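Long-range contacts in ESSB (Geobacillus thermodenitrificans, PDB 2YNQ), which is an integral membrane component of the type VII secretion system, represented here by its mostly helical extracellular fragment: residues Y41-Y45 and I69-E75; L47-V52 and W81-R86. All blocks are in the same frame, centred on the assembly; numbering follows the deposited sequence.

Overall arrangement
Both contacts lie in the helical, strand-free extracellular fragment of EssB and share helix 41-53, whose first turn enters interaction 1 and whose later turns enter interaction 2. Their second segments follow one another too: 69-75 is the loop leading into helix 75-85, and 81-86 holds the last residues of that helix and Arg-86 just beyond it. The centres are 11 Å apart, interaction 1 at the surface and interaction 2 buried. Ile-69 joins them, with CG2 3.8 Å from Ser-49 OG and CD1 3.8 Å from Trp-81 CD1, while Gln-44 O lies 3.8 Å from Ile-82 CD1. The Trp-81 side chain is about 7 Å from a bound sodium ion, and that of Ile-69 about 10 Å from a sodium ion.

Interaction 1: Y41-Y45 and I69-E75; sequences YVIQY and ITLKTDE
A turn-bearing loop, 69-75, packs against the first turn of helix 41-53 as it leads into helix 75-85. Residues 41-45 are helical; Thr-70 to Thr-73 form a type I beta turn, closed by Thr-73 N to Thr-70 O (3.1 Å). Within it Thr-70 OG1 accepts from Lys-72 N (2.9 Å), an ST turn, and Thr-70 N donates to Thr-73 OG1 (2.7 Å). Asp-74 is the N-cap of helix 75-85, its OD1 accepting from Gln-76 N. The CA atoms of Tyr-45 and Leu-71 lie 6.8 Å apart, those of Tyr-41 and Glu-75 7.3 Å. Tyr-41 and Tyr-45, both t at chi1, reach the loop one helical turn apart. Tyr-41 OH donates to Thr-73 O at 2.6 Å; Leu-71 CG sits over the Tyr-45 ring in a CH-pi contact, 4.0 Å from its centroid. Leu-71 CD2 also touches Tyr-41 CE2 and Tyr-45 CB, each at 3.7 Å, and Tyr-45 CD1 meets Ile-69 CG2 at 3.7 Å. Gln-44 NE2 donates to Glu-75 OE2 (3.1 Å) and also bonds Pro-36 O. The contact thus joins apolar packing around Leu-71 to one bond with a loop carbonyl and one with a carboxylate, at the fragment's surface.

Interaction 2: L47-V52 and W81-R86; sequences LASSYV and WIYIGR
This is a buried helix-helix contact near the centre of the chain, where helix 41-53 crosses the C-terminal part of helix 75-85. The axes of 47-52 and 81-85 approach to 8.5 Å, with 51° between their N-to-C directions. CA atoms come close at two levels, Ala-48 with Ile-82 (5.2 Å) and Tyr-51 with Gly-85 (5.3 Å). Gly-85 makes room for the Tyr-51 ring: Tyr-51 CD1 is 3.4 Å from Gly-85 CA, and a beta carbon there would clash with it. With chi1 m, Tyr-51 lays one ring face over Ile-82 O and Arg-86 N, and its CE2 is 4.0 Å from Ile-82 CG2. Val-52 CG2 sits over the Trp-81 five-membered ring, 3.5 Å from its centroid, a CH-pi contact. Ile-82 fills the space beside Ala-48 and Leu-47, with CG1 3.9 Å from Ala-48 CB and CG2 4.0 Å from Leu-47 CD2. At the polar margin the extended Arg-86 side chain, just past the helix end, gives a weak hydrogen bond from NE to Tyr-51 OH (3.3 Å). A water bridges Tyr-51 OH (2.8 Å) and Arg-86 NH2 (2.9 Å), while Arg-86 NH1 bonds Tyr-34 O. Trp-81 NE1 bonds Ser-66 O. Ala-48 and Gly-85 allow the backbones to approach while larger side chains fill the rest; such close packing of inclined helices builds the core of all-alpha domains, here EssB's extracellular part.

Interaction 1: Y41-Y45 and I69-E75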
# COMPACT_ATOMS: atom_id res chain seq x y z
N TYR D 41 18.48 -12.25 14.58
CA TYR D 41 18.52 -10.98 13.88
C TYR D 41 18.55 -11.12 12.35
O TYR D 41 17.82 -10.44 11.64
CB TYR D 41 19.69 -10.16 14.45
CG TYR D 41 19.91 -8.82 13.79
CD1 TYR D 41 19.03 -7.75 14.02
CD2 TYR D 41 21.01 -8.60 12.96
CE1 TYR D 41 19.24 -6.52 13.42
CE2 TYR D 41 21.21 -7.37 12.37
CZ TYR D 41 20.33 -6.34 12.59
OH TYR D 41 20.54 -5.12 12.00
N VAL D 42 19.34 -12.06 11.83
CA VAL D 42 19.35 -12.28 10.39
C VAL D 42 17.98 -12.74 9.88
O VAL D 42 17.59 -12.42 8.76
CB VAL D 42 20.50 -13.27 9.96
CG1 VAL D 42 20.32 -14.67 10.57
CG2 VAL D 42 20.64 -13.34 8.43
N ILE D 43 17.23 -13.49 10.70
CA ILE D 43 15.92 -13.99 10.27
C ILE D 43 14.89 -12.84 10.36
O ILE D 43 14.09 -12.66 9.44
CB ILE D 43 15.48 -15.25 11.08
CG1 ILE D 43 16.54 -16.38 11.00
CG2 ILE D 43 14.09 -15.70 10.67
CD1 ILE D 43 16.91 -16.88 9.60
N GLN D 44 14.94 -12.06 11.43
CA GLN D 44 14.18 -10.82 11.47
C GLN D 44 14.43 -9.98 10.20
O GLN D 44 13.49 -9.41 9.64
CB GLN D 44 14.51 -10.01 12.72
CG GLN D 44 14.03 -10.64 14.03
CD GLN D 44 14.56 -9.88 15.23
OE1 GLN D 44 15.63 -9.27 15.17
NE2 GLN D 44 13.82 -9.92 16.34
N TYR D 45 15.69 -9.93 9.76
CA TYR D 45 16.09 -9.18 8.56
C TYR D 45 15.40 -9.72 7.32
O TYR D 45 14.87 -8.94 6.52
CB TYR D 45 17.61 -9.24 8.36
CG TYR D 45 18.07 -8.72 7.02
CD1 TYR D 45 17.99 -7.36 6.72
CD2 TYR D 45 18.57 -9.59 6.03
CE1 TYR D 45 18.40 -6.88 5.47
CE2 TYR D 45 18.98 -9.11 4.78
CZ TYR D 45 18.89 -7.75 4.50
OH TYR D 45 19.29 -7.23 3.27
N ILE D 69 15.76 -1.38 5.03
CA ILE D 69 16.15 -2.44 5.98
C ILE D 69 17.51 -3.03 5.61
O ILE D 69 17.71 -3.49 4.48
CB ILE D 69 15.11 -3.59 6.03
CG1 ILE D 69 13.68 -3.06 6.22
CG2 ILE D 69 15.49 -4.62 7.10
CD1 ILE D 69 13.19 -3.04 7.64
N THR D 70 18.45 -3.01 6.55
CA THR D 70 19.80 -3.54 6.33
C THR D 70 20.23 -4.32 7.55
O THR D 70 19.53 -4.32 8.57
CB THR D 70 20.83 -2.41 6.12
OG1 THR D 70 21.12 -1.82 7.39
CG2 THR D 70 20.33 -1.35 5.16
N LEU D 71 21.39 -4.98 7.46
CA LEU D 71 21.90 -5.69 8.63
C LEU D 71 22.57 -4.76 9.63
O LEU D 71 23.21 -5.21 10.57
CB LEU D 71 22.79 -6.88 8.24
CG LEU D 71 21.91 -8.05 7.79
CD1 LEU D 71 22.66 -8.99 6.88
CD2 LEU D 71 21.27 -8.81 8.96
N LYS D 72 22.38 -3.46 9.43
CA LYS D 72 22.69 -2.46 10.45
C LYS D 72 21.44 -1.84 11.10
O LYS D 72 21.54 -1.18 12.14
CB LYS D 72 23.59 -1.38 9.86
CG LYS D 72 25.03 -1.85 9.68
CD LYS D 72 25.80 -0.95 8.73
CE LYS D 72 27.05 -1.67 8.17
NZ LYS D 72 27.51 -1.03 6.89
N THR D 73 20.27 -2.07 10.50
CA THR D 73 18.99 -1.53 10.99
C THR D 73 18.63 -2.10 12.38
O THR D 73 18.77 -3.30 12.65
CB THR D 73 17.86 -1.81 9.96
OG1 THR D 73 18.24 -1.32 8.66
CG2 THR D 73 16.53 -1.21 10.39
N ASP D 74 18.16 -1.22 13.26
CA ASP D 74 17.76 -1.61 14.61
C ASP D 74 16.56 -2.58 14.60
O ASP D 74 15.63 -2.44 13.81
CB ASP D 74 17.42 -0.36 15.41
CG ASP D 74 17.22 -0.65 16.87
OD1 ASP D 74 16.11 -1.13 17.27
OD2 ASP D 74 18.18 -0.41 17.64
N GLU D 75 16.61 -3.55 15.51
CA GLU D 75 15.55 -4.54 15.70
C GLU D 75 14.13 -3.93 15.63
O GLU D 75 13.24 -4.52 15.01
CB GLU D 75 15.76 -5.29 17.04
CG GLU D 75 14.78 -6.43 17.28
CD GLU D 75 14.92 -7.09 18.67
OE1 GLU D 75 15.60 -6.53 19.56
OE2 GLU D 75 14.31 -8.18 18.87

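Interaction 2: L47-V52 and W81-R86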
# COMPACT_ATOMS: atom_id res chain seq x y z
N LEU D 47 12.63 -11.60 7.11
CA LEU D 47 11.18 -11.43 7.19
C LEU D 47 10.78 -9.97 6.95
O LEU D 47 9.93 -9.67 6.11
CB LEU D 47 10.67 -11.91 8.55
CG LEU D 47 9.14 -12.04 8.70
CD1 LEU D 47 8.52 -12.83 7.52
CD2 LEU D 47 8.76 -12.68 10.06
N ALA D 48 11.47 -9.07 7.64
CA ALA D 48 11.16 -7.66 7.57
C ALA D 48 11.43 -7.17 6.17
O ALA D 48 10.62 -6.41 5.62
CB ALA D 48 11.96 -6.88 8.60
N SER D 49 12.52 -7.62 5.56
CA SER D 49 12.79 -7.20 4.18
C SER D 49 11.68 -7.71 3.32
O SER D 49 11.19 -6.98 2.47
CB SER D 49 14.13 -7.70 3.62
OG SER D 49 15.20 -7.29 4.44
N SER D 50 11.26 -8.94 3.58
CA SER D 50 10.25 -9.55 2.72
C SER D 50 8.94 -8.78 2.84
O SER D 50 8.30 -8.51 1.82
CB SER D 50 10.07 -11.03 3.02
OG SER D 50 11.26 -11.73 2.72
N TYR D 51 8.54 -8.40 4.06
CA TYR D 51 7.33 -7.60 4.20
C TYR D 51 7.48 -6.24 3.57
O TYR D 51 6.61 -5.79 2.81
CB TYR D 51 6.93 -7.45 5.67
CG TYR D 51 6.21 -8.66 6.23
CD1 TYR D 51 4.98 -9.07 5.70
CD2 TYR D 51 6.75 -9.37 7.28
CE1 TYR D 51 4.29 -10.18 6.24
CE2 TYR D 51 6.09 -10.46 7.83
CZ TYR D 51 4.87 -10.87 7.31
OH TYR D 51 4.25 -11.96 7.87
N VAL D 52 8.60 -5.58 3.84
CA VAL D 52 8.76 -4.22 3.36
C VAL D 52 8.81 -4.19 1.83
O VAL D 52 8.32 -3.25 1.22
CB VAL D 52 9.97 -3.49 4.04
CG1 VAL D 52 11.09 -3.20 3.06
CG2 VAL D 52 9.51 -2.16 4.59
N TRP D 81 7.97 -3.22 10.75
CA TRP D 81 7.54 -3.64 9.42
C TRP D 81 6.93 -5.03 9.40
O TRP D 81 6.01 -5.29 8.61
CB TRP D 81 8.68 -3.49 8.40
CG TRP D 81 8.88 -2.03 8.08
CD1 TRP D 81 9.92 -1.23 8.46
CD2 TRP D 81 7.96 -1.17 7.36
NE1 TRP D 81 9.71 0.06 8.02
CE2 TRP D 81 8.53 0.11 7.32
CE3 TRP D 81 6.72 -1.39 6.73
CZ2 TRP D 81 7.89 1.20 6.69
CZ3 TRP D 81 6.09 -0.31 6.10
CH2 TRP D 81 6.68 0.96 6.09
N ILE D 82 7.41 -5.90 10.27
CA ILE D 82 6.85 -7.23 10.36
C ILE D 82 5.40 -7.14 10.87
O ILE D 82 4.50 -7.81 10.34
CB ILE D 82 7.71 -8.16 11.25
CG1 ILE D 82 9.06 -8.46 10.58
CG2 ILE D 82 6.93 -9.45 11.58
CD1 ILE D 82 10.15 -9.10 11.51
N TYR D 83 5.17 -6.31 11.88
CA TYR D 83 3.79 -6.15 12.37
C TYR D 83 2.89 -5.44 11.39
O TYR D 83 1.69 -5.78 11.27
CB TYR D 83 3.71 -5.39 13.69
CG TYR D 83 4.45 -6.01 14.83
CD1 TYR D 83 4.39 -7.38 15.09
CD2 TYR D 83 5.19 -5.20 15.69
CE1 TYR D 83 5.09 -7.93 16.18
CE2 TYR D 83 5.87 -5.72 16.77
CZ TYR D 83 5.82 -7.09 17.00
OH TYR D 83 6.51 -7.57 18.10
N ILE D 84 3.42 -4.43 10.71
CA ILE D 84 2.67 -3.83 9.62
C ILE D 84 2.31 -4.94 8.64
O ILE D 84 1.15 -5.07 8.27
CB ILE D 84 3.44 -2.74 8.86
CG1 ILE D 84 3.57 -1.46 9.71
CG2 ILE D 84 2.75 -2.46 7.54
CD1 ILE D 84 2.24 -0.64 9.94
N GLY D 85 3.29 -5.77 8.26
CA GLY D 85 3.04 -6.85 7.30
C GLY D 85 1.99 -7.85 7.77
O GLY D 85 1.24 -8.40 6.97
N ARG D 86 1.93 -8.10 9.08
CA ARG D 86 1.00 -9.09 9.62
C ARG D 86 -0.33 -8.45 9.99
O ARG D 86 -1.20 -9.09 10.55
CB ARG D 86 1.60 -9.82 10.83
CG ARG D 86 2.79 -10.66 10.49
CD ARG D 86 3.41 -11.40 11.67
NE ARG D 86 4.33 -12.43 11.16
CZ ARG D 86 4.89 -13.39 11.90
NH1 ARG D 86 4.64 -13.48 13.20
NH2 ARG D 86 5.70 -14.27 11.32
O HOH W 1 5.59 -14.39 8.43